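PDB 5HWK: glutathione-specific gamma-glutamylcyclotransferase from Saccharomyces cerevisiae S288c, which catalyses the cleavage of glutathione into 5-oxo-L-proline and a Cys-Gly dipeptide, acting on glutathione but not on other gamma-glutamyl peptides. Local coordinates for residues Thr25-Pro29 with His134-Leu138; Ala36-Trp40 with Asp218-Leu224; Gly139-Glu143 with Lys153-Leu157; Val176-Ala180 with Ala223-Val228. The contacts are given in a common frame with arbitrary orientation. Numbering follows the deposited sequence.

Interaction 1. Residues Thr25-Pro29 with His134-Leu138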
loop_
_atom_site.group_PDB
_atom_site.type_symbol
_atom_site.label_atom_id
_atom_site.label_comp_id
_atom_site.label_asym_id
_atom_site.label_seq_id
_atom_site.Cartn_x
_atom_site.Cartn_y
_atom_site.Cartn_z
ATOM N N THR A 25 -1.524 -18.515 -5.505
ATOM C CA THR A 25 -1.198 -19.162 -6.778
ATOM C C THR A 25 -0.914 -18.202 -7.921
ATOM O O THR A 25 -0.501 -18.667 -9.003
ATOM C CB THR A 25 -2.289 -20.135 -7.225
ATOM O OG1 THR A 25 -3.476 -19.385 -7.387
ATOM C CG2 THR A 25 -2.522 -21.238 -6.194
ATOM N N HIS A 26 -1.124 -16.900 -7.729
ATOM C CA HIS A 26 -0.645 -15.853 -8.620
ATOM C C HIS A 26 -0.120 -14.710 -7.764
ATOM O O HIS A 26 -0.675 -14.419 -6.686
ATOM C CB HIS A 26 -1.784 -15.267 -9.474
ATOM C CG HIS A 26 -2.452 -16.265 -10.362
ATOM N ND1 HIS A 26 -2.047 -16.496 -11.654
ATOM C CD2 HIS A 26 -3.478 -17.103 -10.126
ATOM C CE1 HIS A 26 -2.825 -17.419 -12.195
ATOM N NE2 HIS A 26 -3.700 -17.811 -11.285
ATOM N N ARG A 27 0.908 -14.035 -8.280
ATOM C CA ARG A 27 1.461 -12.823 -7.653
ATOM C C ARG A 27 1.789 -11.901 -8.817
ATOM O O ARG A 27 2.752 -12.149 -9.549
ATOM C CB ARG A 27 2.723 -13.130 -6.836
ATOM C CG ARG A 27 3.325 -11.904 -6.264
ATOM C CD ARG A 27 4.643 -12.217 -5.502
ATOM N NE ARG A 27 5.192 -11.068 -4.775
ATOM C CZ ARG A 27 6.032 -10.194 -5.318
ATOM N NH1 ARG A 27 6.399 -10.335 -6.589
ATOM N NH2 ARG A 27 6.529 -9.192 -4.568
ATOM N N ILE A 28 0.978 -10.877 -9.026
ATOM C CA ILE A 28 1.072 -10.027 -10.211
ATOM C C ILE A 28 1.533 -8.640 -9.774
ATOM O O ILE A 28 0.816 -7.982 -9.009
ATOM C CB ILE A 28 -0.291 -9.914 -10.915
ATOM C CG1 ILE A 28 -0.819 -11.298 -11.331
ATOM C CG2 ILE A 28 -0.193 -8.906 -12.064
ATOM C CD1 ILE A 28 -2.177 -11.234 -11.949
ATOM N N PRO A 29 2.690 -8.149 -10.246
ATOM C CA PRO A 29 3.089 -6.765 -9.952
ATOM C C PRO A 29 2.028 -5.837 -10.504
ATOM O O PRO A 29 1.483 -6.070 -11.584
ATOM C CB PRO A 29 4.402 -6.604 -10.724
ATOM C CG PRO A 29 4.873 -7.962 -11.000
ATOM C CD PRO A 29 3.666 -8.818 -11.124
ATOM N N HIS A 134 3.322 -9.797 -17.410
ATOM C CA HIS A 134 2.132 -10.287 -16.722
ATOM C C HIS A 134 0.812 -9.822 -17.331
ATOM O O HIS A 134 -0.240 -10.159 -16.793
ATOM C CB HIS A 134 2.157 -9.898 -15.234
ATOM C CG HIS A 134 3.272 -10.525 -14.452
ATOM N ND1 HIS A 134 4.541 -9.987 -14.406
ATOM C CD2 HIS A 134 3.300 -11.625 -13.661
ATOM C CE1 HIS A 134 5.303 -10.733 -13.626
ATOM N NE2 HIS A 134 4.572 -11.730 -13.158
ATOM N N GLU A 135 0.831 -9.062 -18.429
ATOM C CA GLU A 135 -0.409 -8.531 -19.004
ATOM C C GLU A 135 -1.438 -9.630 -19.290
ATOM O O GLU A 135 -2.627 -9.480 -18.994
ATOM C CB GLU A 135 -0.098 -7.735 -20.279
ATOM N N ALA A 136 -0.996 -10.736 -19.889
ATOM C CA ALA A 136 -1.928 -11.814 -20.215
ATOM C C ALA A 136 -2.534 -12.421 -18.957
ATOM O O ALA A 136 -3.727 -12.744 -18.921
ATOM C CB ALA A 136 -1.207 -12.895 -21.021
ATOM N N GLU A 137 -1.711 -12.622 -17.932
ATOM C CA GLU A 137 -2.190 -13.128 -16.647
ATOM C C GLU A 137 -3.197 -12.166 -16.017
ATOM O O GLU A 137 -4.263 -12.580 -15.535
ATOM C CB GLU A 137 -0.985 -13.344 -15.734
ATOM C CG GLU A 137 -1.306 -14.016 -14.427
ATOM C CD GLU A 137 -0.073 -14.217 -13.577
ATOM O OE1 GLU A 137 1.015 -13.730 -13.964
ATOM O OE2 GLU A 137 -0.187 -14.852 -12.512
ATOM N N LEU A 138 -2.888 -10.868 -16.013
ATOM C CA LEU A 138 -3.860 -9.909 -15.490
ATOM C C LEU A 138 -5.143 -9.938 -16.322
ATOM O O LEU A 138 -6.249 -9.890 -15.777
ATOM C CB LEU A 138 -3.250 -8.510 -15.458
ATOM C CG LEU A 138 -4.219 -7.421 -15.011
ATOM C CD1 LEU A 138 -4.689 -7.668 -13.592
ATOM C CD2 LEU A 138 -3.502 -6.078 -15.093
HETATM O O HOH W 1 1.955 -15.130 -10.698
HETATM O O HOH W 2 3.990 -14.382 -11.288
#
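A strand-to-helix contact of mixed polar and apolar character joins the start of strand 26-33 to the first turn of helix 135-144. Its main polar link is a His-carboxylate hydrogen bond, from His-26 ND1 to Glu-137 OE2 at 2.6 Å, with the carboxylate lying at the edge of the imidazole near its plane. The same OE2 accepts from water 1, which in turn accepts from Arg-27 N, so one carboxylate oxygen serves both a side chain and the strand backbone. The strand belongs to the antiparallel sheet of the gamma-glutamylcyclotransferase fold, with 91-99 and 119-129 as its neighbours, and the helix follows strand 119-129 after a short loop. Ile-28 packs beside the polar link, with CG1 3.8 Å from the carboxylate carbon Glu-137 CD; its apolar contacts are CD1 to Leu-138 CA and CG2 to His-134 CB, both at 4.1 Å. Next to it, Pro-29 CD sits over the face of the His-134 imidazole in a CH-pi contact, 3.5 Å from the ring centroid. His-134 ND1 is hydrogen-bonded to Asn-131. The CA-to-CB bond of Arg-27 points away from the helix, and its guanidinium is hydrogen-bonded to Ile-17 O and Tyr-97 OH.

Interaction 2. Residues Ala36-Trp40 with Asp218-Leu224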
loop_
_atom_site.group_PDB
_atom_site.type_symbol
_atom_site.label_atom_id
_atom_site.label_comp_id
_atom_site.label_asym_id
_atom_site.label_seq_id
_atom_site.Cartn_x
_atom_site.Cartn_y
_atom_site.Cartn_z
ATOM N N ALA A 36 -3.459 6.430 -2.623
ATOM C CA ALA A 36 -2.092 6.847 -2.358
ATOM C C ALA A 36 -1.584 6.072 -1.146
ATOM O O ALA A 36 -2.311 5.896 -0.167
ATOM C CB ALA A 36 -2.065 8.329 -1.967
ATOM N N ARG A 37 -0.314 5.682 -1.162
ATOM C CA ARG A 37 0.285 4.979 -0.019
ATOM C C ARG A 37 1.113 5.976 0.801
ATOM O O ARG A 37 1.904 6.731 0.229
ATOM C CB ARG A 37 1.192 3.848 -0.488
ATOM C CG ARG A 37 2.007 3.184 0.622
ATOM C CD ARG A 37 2.825 2.003 0.144
ATOM N NE ARG A 37 3.612 2.386 -1.003
ATOM C CZ ARG A 37 3.770 1.613 -2.072
ATOM N NH1 ARG A 37 3.367 0.331 -2.051
ATOM N NH2 ARG A 37 4.362 2.092 -3.159
ATOM N N ARG A 38 0.875 6.021 2.113
ATOM C CA ARG A 38 1.598 6.951 2.974
ATOM C C ARG A 38 1.970 6.216 4.249
ATOM O O ARG A 38 1.252 5.331 4.715
ATOM C CB ARG A 38 0.711 8.173 3.345
ATOM C CG ARG A 38 0.437 9.157 2.194
ATOM C CD ARG A 38 1.715 9.839 1.770
ATOM N NE ARG A 38 1.569 10.845 0.722
ATOM C CZ ARG A 38 1.649 10.601 -0.584
ATOM N NH1 ARG A 38 1.785 9.350 -1.036
ATOM N NH2 ARG A 38 1.561 11.618 -1.442
ATOM N N PHE A 39 3.076 6.649 4.873
ATOM C CA PHE A 39 3.499 6.041 6.141
ATOM C C PHE A 39 2.841 6.793 7.307
ATOM O O PHE A 39 3.478 7.427 8.157
ATOM C CB PHE A 39 5.019 6.021 6.261
ATOM C CG PHE A 39 5.691 4.827 5.611
ATOM C CD1 PHE A 39 5.377 4.434 4.325
ATOM C CD2 PHE A 39 6.688 4.135 6.300
ATOM C CE1 PHE A 39 6.023 3.356 3.733
ATOM C CE2 PHE A 39 7.355 3.101 5.726
ATOM C CZ PHE A 39 7.019 2.685 4.453
ATOM N N TRP A 40 1.502 6.764 7.281
ATOM C CA TRP A 40 0.621 7.496 8.182
ATOM C C TRP A 40 -0.113 6.598 9.159
ATOM O O TRP A 40 -1.136 7.016 9.729
ATOM C CB TRP A 40 -0.339 8.369 7.394
ATOM C CG TRP A 40 0.326 9.490 6.675
ATOM C CD1 TRP A 40 1.652 9.874 6.759
ATOM C CD2 TRP A 40 -0.316 10.435 5.824
ATOM N NE1 TRP A 40 1.862 10.974 5.958
ATOM C CE2 TRP A 40 0.670 11.340 5.375
ATOM C CE3 TRP A 40 -1.624 10.573 5.353
ATOM C CZ2 TRP A 40 0.384 12.373 4.481
ATOM C CZ3 TRP A 40 -1.906 11.611 4.464
ATOM C CH2 TRP A 40 -0.907 12.493 4.048
ATOM N N ASP A 218 7.808 5.846 -7.074
ATOM C CA ASP A 218 7.038 6.430 -5.987
ATOM C C ASP A 218 7.834 7.610 -5.416
ATOM O O ASP A 218 8.750 7.420 -4.619
ATOM C CB ASP A 218 6.737 5.369 -4.931
ATOM C CG ASP A 218 5.759 5.864 -3.852
ATOM O OD1 ASP A 218 5.786 7.066 -3.506
ATOM O OD2 ASP A 218 4.973 5.040 -3.332
ATOM N N HIS A 219 7.461 8.835 -5.813
ATOM C CA HIS A 219 8.192 10.035 -5.402
ATOM C C HIS A 219 8.084 10.297 -3.910
ATOM O O HIS A 219 9.030 10.819 -3.291
ATOM C CB HIS A 219 7.685 11.241 -6.189
ATOM C CG HIS A 219 7.906 11.115 -7.662
ATOM N ND1 HIS A 219 9.165 11.075 -8.213
ATOM C CD2 HIS A 219 7.036 10.998 -8.694
ATOM C CE1 HIS A 219 9.064 10.954 -9.526
ATOM N NE2 HIS A 219 7.781 10.899 -9.841
ATOM N N TYR A 220 6.945 9.965 -3.309
ATOM C CA TYR A 220 6.816 10.108 -1.856
ATOM C C TYR A 220 7.802 9.191 -1.139
ATOM O O TYR A 220 8.531 9.630 -0.245
ATOM C CB TYR A 220 5.392 9.782 -1.431
ATOM C CG TYR A 220 5.242 9.535 0.044
ATOM C CD1 TYR A 220 5.149 10.612 0.941
ATOM C CD2 TYR A 220 5.244 8.238 0.582
ATOM C CE1 TYR A 220 5.053 10.398 2.313
ATOM C CE2 TYR A 220 5.123 8.043 1.922
ATOM C CZ TYR A 220 5.011 9.119 2.790
ATOM O OH TYR A 220 4.839 8.876 4.122
ATOM N N LEU A 221 7.852 7.917 -1.540
ATOM C CA LEU A 221 8.731 6.984 -0.855
ATOM C C LEU A 221 10.193 7.369 -1.070
ATOM O O LEU A 221 11.013 7.257 -0.155
ATOM C CB LEU A 221 8.493 5.575 -1.373
ATOM C CG LEU A 221 8.620 4.458 -0.363
ATOM C CD1 LEU A 221 7.671 4.758 0.838
ATOM C CD2 LEU A 221 8.285 3.159 -1.064
ATOM N N THR A 222 10.528 7.871 -2.261
ATOM C CA THR A 222 11.893 8.331 -2.507
ATOM C C THR A 222 12.268 9.507 -1.604
ATOM O O THR A 222 13.363 9.535 -1.043
ATOM C CB THR A 222 12.035 8.733 -3.959
ATOM O OG1 THR A 222 11.894 7.561 -4.750
ATOM C CG2 THR A 222 13.424 9.285 -4.194
ATOM N N ALA A 223 11.362 10.474 -1.432
ATOM C CA ALA A 223 11.637 11.615 -0.568
ATOM C C ALA A 223 11.702 11.171 0.889
ATOM O O ALA A 223 12.570 11.618 1.649
ATOM C CB ALA A 223 10.556 12.675 -0.745
ATOM N N LEU A 224 10.828 10.249 1.276
ATOM C CA LEU A 224 10.836 9.731 2.640
ATOM C C LEU A 224 12.170 9.040 2.964
ATOM O O LEU A 224 12.811 9.320 3.996
ATOM C CB LEU A 224 9.644 8.793 2.830
ATOM C CG LEU A 224 9.508 8.289 4.276
ATOM C CD1 LEU A 224 9.275 9.427 5.308
ATOM C CD2 LEU A 224 8.373 7.276 4.317
HETATM O O HOH W 3 4.226 5.224 -0.820
HETATM O O HOH W 4 4.801 11.205 5.508
#
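Two direct hydrogen bonds tie strand 35-40 to the beginning of helix 219-232, and water extends the polar network of this buried junction. Arg-37 NH2 donates to Asp-218 OD2 at 3.0 Å in a salt bridge, while NH1 bonds to the carbonyls of Ile-93 and Tyr-13, tying the contact to a residue that lines the benzoic acid pocket and probably the substrate site. Water 3 completes the bridge: it accepts from Arg-37 NE and donates to Arg-37 O and Asp-218 OD2. Asp-218 is also the N-cap of the helix, its OD1 accepting from Leu-221 N at 3.0 Å, so the two carboxylate oxygens divide the work between strand and helix. The chain turns a corner at Phe-39, the centre of an inverse gamma turn, whose N donates to Tyr-220 OH at 2.9 Å. That hydroxyl is also hydrogen-bonded to water 4, which accepts from Trp-40 NE1. The Arg-38 guanidinium stacks flat on the Tyr-220 ring in an off-centre cation-pi contact, planes 6° and centres 4.2 Å apart; its NH1 donates to Arg-37 O at 2.9 Å and its NE bonds to Asn-74. Phe-39 fills the apolar remainder, with CE1 3.6 Å from Leu-221 CD1 and Leu-224 CD2 over its ring face.

Interaction 3. Residues Gly139-Glu143 with Lys153-Leu157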
loop_
_atom_site.group_PDB
_atom_site.type_symbol
_atom_site.label_atom_id
_atom_site.label_comp_id
_atom_site.label_asym_id
_atom_site.label_seq_id
_atom_site.Cartn_x
_atom_site.Cartn_y
_atom_site.Cartn_z
ATOM N N GLY A 139 -5.013 -10.042 -17.647
ATOM C CA GLY A 139 -6.197 -10.068 -18.485
ATOM C C GLY A 139 -7.103 -11.240 -18.168
ATOM O O GLY A 139 -8.326 -11.097 -18.144
ATOM N N GLU A 140 -6.516 -12.409 -17.899
ATOM C CA GLU A 140 -7.315 -13.569 -17.509
ATOM C C GLU A 140 -8.005 -13.348 -16.170
ATOM O O GLU A 140 -9.172 -13.715 -16.000
ATOM C CB GLU A 140 -6.446 -14.824 -17.460
ATOM C CG GLU A 140 -7.206 -16.067 -17.020
ATOM N N ALA A 141 -7.305 -12.741 -15.216
ATOM C CA ALA A 141 -7.910 -12.434 -13.925
ATOM C C ALA A 141 -9.127 -11.538 -14.098
ATOM O O ALA A 141 -10.145 -11.732 -13.437
ATOM C CB ALA A 141 -6.889 -11.736 -13.028
ATOM N N LEU A 142 -9.036 -10.552 -14.993
ATOM C CA LEU A 142 -10.132 -9.619 -15.184
ATOM C C LEU A 142 -11.325 -10.284 -15.842
ATOM O O LEU A 142 -12.458 -9.850 -15.628
ATOM C CB LEU A 142 -9.648 -8.419 -15.995
ATOM C CG LEU A 142 -8.722 -7.468 -15.232
ATOM C CD1 LEU A 142 -8.029 -6.555 -16.213
ATOM C CD2 LEU A 142 -9.495 -6.656 -14.206
ATOM N N GLU A 143 -11.096 -11.338 -16.630
ATOM C CA GLU A 143 -12.160 -11.981 -17.396
ATOM C C GLU A 143 -12.997 -12.959 -16.580
ATOM O O GLU A 143 -14.033 -13.420 -17.082
ATOM C CB GLU A 143 -11.560 -12.684 -18.616
ATOM C CG GLU A 143 -10.937 -11.720 -19.627
ATOM C CD GLU A 143 -9.956 -12.392 -20.604
ATOM O OE1 GLU A 143 -10.157 -13.580 -20.928
ATOM O OE2 GLU A 143 -8.983 -11.730 -21.044
ATOM N N LYS A 153 -13.455 1.099 -17.774
ATOM C CA LYS A 153 -12.218 0.350 -17.631
ATOM C C LYS A 153 -12.450 -0.917 -16.816
ATOM O O LYS A 153 -13.292 -0.963 -15.917
ATOM C CB LYS A 153 -11.145 1.210 -16.959
ATOM N N ARG A 154 -11.697 -1.956 -17.150
ATOM C CA ARG A 154 -11.839 -3.223 -16.457
ATOM C C ARG A 154 -11.279 -3.106 -15.050
ATOM O O ARG A 154 -10.225 -2.500 -14.826
ATOM C CB ARG A 154 -11.098 -4.310 -17.226
ATOM C CG ARG A 154 -11.578 -4.424 -18.662
ATOM C CD ARG A 154 -11.163 -5.736 -19.275
ATOM N NE ARG A 154 -9.748 -5.733 -19.608
ATOM C CZ ARG A 154 -9.055 -6.822 -19.928
ATOM N NH1 ARG A 154 -9.651 -8.008 -19.948
ATOM N NH2 ARG A 154 -7.764 -6.725 -20.217
ATOM N N VAL A 155 -12.005 -3.656 -14.083
ATOM C CA VAL A 155 -11.567 -3.588 -12.692
ATOM C C VAL A 155 -11.635 -4.985 -12.086
ATOM O O VAL A 155 -12.373 -5.863 -12.567
ATOM C CB VAL A 155 -12.367 -2.574 -11.860
ATOM C CG1 VAL A 155 -12.132 -1.169 -12.377
ATOM C CG2 VAL A 155 -13.851 -2.945 -11.861
ATOM N N LEU A 156 -10.812 -5.193 -11.049
ATOM C CA LEU A 156 -10.699 -6.457 -10.329
ATOM C C LEU A 156 -11.285 -6.266 -8.932
ATOM O O LEU A 156 -10.902 -5.307 -8.230
ATOM C CB LEU A 156 -9.219 -6.885 -10.256
ATOM C CG LEU A 156 -8.932 -8.289 -9.744
ATOM C CD1 LEU A 156 -9.505 -9.343 -10.724
ATOM C CD2 LEU A 156 -7.424 -8.515 -9.542
ATOM N N LEU A 157 -12.177 -7.171 -8.498
ATOM C CA LEU A 157 -12.638 -7.210 -7.104
ATOM C C LEU A 157 -11.517 -7.782 -6.220
ATOM O O LEU A 157 -11.039 -8.905 -6.455
ATOM C CB LEU A 157 -13.934 -8.012 -6.948
ATOM C CG LEU A 157 -14.399 -8.190 -5.498
ATOM C CD1 LEU A 157 -14.745 -6.840 -4.852
ATOM C CD2 LEU A 157 -15.570 -9.154 -5.372
HETATM O O HOH W 5 -12.983 -7.204 -14.889
#
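Helix 135-144 packs across strand 154-163 of the antiparallel sheet in the gamma-glutamylcyclotransferase fold, after a short connection that includes edge strand 147-148. The segment axes pass 8.2 Å apart at 75°, so the helix lies steeply across the strand. Leu-142, which has the most surface covered, points toward the strand and lands where the backbones come closest, its CA 5.8 Å from that of Leu-156. Its CD2 rests on the strand backbone, 3.4 Å from Val-155 O and 3.7 Å from Leu-156 N, and reaches Leu-156 CB at 4.0 Å. Arg-154 covers the other methyl: its side chain reaches back to the helix and lays one face of the guanidinium over Leu-142 CD1, which is 3.9 Å from Arg-154 CZ. At the charged end, Arg-154 NH1 and Glu-143 OE2 form a salt bridge that is long at 3.9 Å. Leu-156 brings its CD1 to 3.7 Å from Ala-141 O and 4.2 Å from Ala-141 CB. Both Ala-141 and Leu-156 also touch Trp-9 of strand 8-12, which places this part of the contact in the core between helix and sheet. Water 5 lies between the two backbones, 2.8 Å from Leu-142 O and 2.7 Å from Val-155 O.

Interaction 4. Residues Val176-Ala180 with Ala223-Val228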
loop_
_atom_site.group_PDB
_atom_site.type_symbol
_atom_site.label_atom_id
_atom_site.label_comp_id
_atom_site.label_asym_id
_atom_site.label_seq_id
_atom_site.Cartn_x
_atom_site.Cartn_y
_atom_site.Cartn_z
ATOM N N VAL A 176 6.841 14.685 5.214
ATOM C CA VAL A 176 7.956 13.740 5.112
ATOM C C VAL A 176 8.981 13.982 6.219
ATOM O O VAL A 176 9.504 13.026 6.820
ATOM C CB VAL A 176 8.583 13.825 3.715
ATOM C CG1 VAL A 176 9.997 13.342 3.721
ATOM C CG2 VAL A 176 7.751 13.002 2.751
ATOM N N ASP A 177 9.251 15.252 6.556
ATOM C CA ASP A 177 10.224 15.524 7.617
ATOM C C ASP A 177 9.757 14.930 8.951
ATOM O O ASP A 177 10.537 14.286 9.672
ATOM C CB ASP A 177 10.452 17.026 7.757
ATOM C CG ASP A 177 11.596 17.343 8.670
ATOM O OD1 ASP A 177 12.729 16.941 8.325
ATOM O OD2 ASP A 177 11.371 17.989 9.721
ATOM N N GLU A 178 8.494 15.186 9.321
ATOM C CA GLU A 178 7.931 14.624 10.551
ATOM C C GLU A 178 7.985 13.104 10.565
ATOM O O GLU A 178 8.412 12.500 11.566
ATOM C CB GLU A 178 6.487 15.129 10.769
ATOM C CG GLU A 178 6.349 16.627 11.128
ATOM C CD GLU A 178 4.960 17.293 10.808
ATOM O OE1 GLU A 178 4.040 16.713 10.133
ATOM O OE2 GLU A 178 4.800 18.459 11.247
ATOM N N THR A 179 7.530 12.461 9.470
ATOM C CA THR A 179 7.527 11.006 9.439
ATOM C C THR A 179 8.949 10.469 9.495
ATOM O O THR A 179 9.233 9.495 10.206
ATOM C CB THR A 179 6.836 10.525 8.171
ATOM O OG1 THR A 179 5.512 11.103 8.132
ATOM C CG2 THR A 179 6.699 9.016 8.117
ATOM N N ALA A 180 9.855 11.096 8.755
ATOM C CA ALA A 180 11.238 10.626 8.710
ATOM C C ALA A 180 11.919 10.688 10.071
ATOM O O ALA A 180 12.709 9.785 10.418
ATOM C CB ALA A 180 12.023 11.417 7.678
ATOM N N ALA A 223 11.362 10.474 -1.432
ATOM C CA ALA A 223 11.637 11.615 -0.568
ATOM C C ALA A 223 11.702 11.171 0.889
ATOM O O ALA A 223 12.570 11.618 1.649
ATOM C CB ALA A 223 10.556 12.675 -0.745
ATOM N N LEU A 224 10.828 10.249 1.276
ATOM C CA LEU A 224 10.836 9.731 2.640
ATOM C C LEU A 224 12.170 9.040 2.964
ATOM O O LEU A 224 12.811 9.320 3.996
ATOM C CB LEU A 224 9.644 8.793 2.830
ATOM C CG LEU A 224 9.508 8.289 4.276
ATOM C CD1 LEU A 224 9.275 9.427 5.308
ATOM C CD2 LEU A 224 8.373 7.276 4.317
ATOM N N LEU A 225 12.637 8.173 2.063
ATOM C CA LEU A 225 13.886 7.471 2.320
ATOM C C LEU A 225 15.061 8.441 2.313
ATOM O O LEU A 225 15.950 8.320 3.153
ATOM C CB LEU A 225 14.086 6.354 1.287
ATOM C CG LEU A 225 15.349 5.467 1.431
ATOM C CD1 LEU A 225 15.499 4.874 2.845
ATOM C CD2 LEU A 225 15.380 4.343 0.391
ATOM N N GLU A 226 15.078 9.418 1.391
ATOM C CA GLU A 226 16.169 10.390 1.368
ATOM C C GLU A 226 16.219 11.163 2.674
ATOM O O GLU A 226 17.300 11.412 3.224
ATOM C CB GLU A 226 15.998 11.364 0.203
ATOM C CG GLU A 226 16.321 10.779 -1.163
ATOM N N THR A 227 15.054 11.506 3.214
ATOM C CA THR A 227 15.018 12.286 4.441
ATOM C C THR A 227 15.413 11.445 5.648
ATOM O O THR A 227 16.156 11.919 6.515
ATOM C CB THR A 227 13.634 12.887 4.626
ATOM O OG1 THR A 227 13.295 13.613 3.446
ATOM C CG2 THR A 227 13.631 13.844 5.826
ATOM N N VAL A 228 14.943 10.192 5.719
ATOM C CA VAL A 228 15.369 9.281 6.781
ATOM C C VAL A 228 16.884 9.109 6.736
ATOM O O VAL A 228 17.556 9.145 7.771
ATOM C CB VAL A 228 14.668 7.918 6.622
ATOM C CG1 VAL A 228 15.291 6.859 7.528
ATOM C CG2 VAL A 228 13.208 8.054 6.974
#
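Small side chains let two helices come close here, the axes of the segments 176-180 and 223-228 passing 8.8 Å apart. Val-176 is the bump at one end. It points toward the second helix and sets CG1 into a hollow between Ala-223, Leu-224 and Thr-227, 3.7 Å from Ala-223 O, 3.9 Å from Leu-224 CA and 3.3 Å from Thr-227 OG1. That hydroxyl is turned back on its own helix, donating to Ala-223 O at 2.8 Å, and so its polar end is satisfied beside the valine methyl. One turn later, Ala-180 leaves a shallow place where Thr-227 and Val-228 close in: its CB lies 3.5 Å from Thr-227 CG2 and 3.6 Å from Val-228 CG2, and the CA atoms of Ala-180 and Val-228 come to 4.8 Å. In the opposite sense, Leu-224 projects its CD1 against the first helix, 3.8 Å from Thr-179 CG2, 3.9 Å from Ala-180 N and 4.1 Å from Ala-180 CB. At the margin, Asp-177 bonds to Tyr-231 farther along the second helix. Helix 193-205 packs on Val-228 through Tyr-194 and Leu-197. The crossing angle of -55° and the intermeshed i, i+4 rows are consistent with ridges-into-grooves packing of the i±4/i±4 class.

In the fold
Interactions 1 and 3 share helix 135-144, their centres 11 Å apart, and attach its consecutive turns to two strands of the six-stranded sheet. Interactions 2 and 4 form a second cluster, centres 9 Å apart, sharing Ala-223 and Leu-224 of helix 219-232; they touch where Phe-39 O meets Thr-179 CG2 at 3.6 Å and Tyr-220 CE1 meets Val-176 CG2 at 3.8 Å. Centres of interactions 3 and 4 are 35 Å apart, on opposite sides of the chain's centre. Benzoic acid binds between the clusters, about 8 Å from the Arg-37 side chain and 10 Å from that of Arg-27. Glu-115, the probable proton acceptor, is about 9 Å from Phe-39, side chain to side chain.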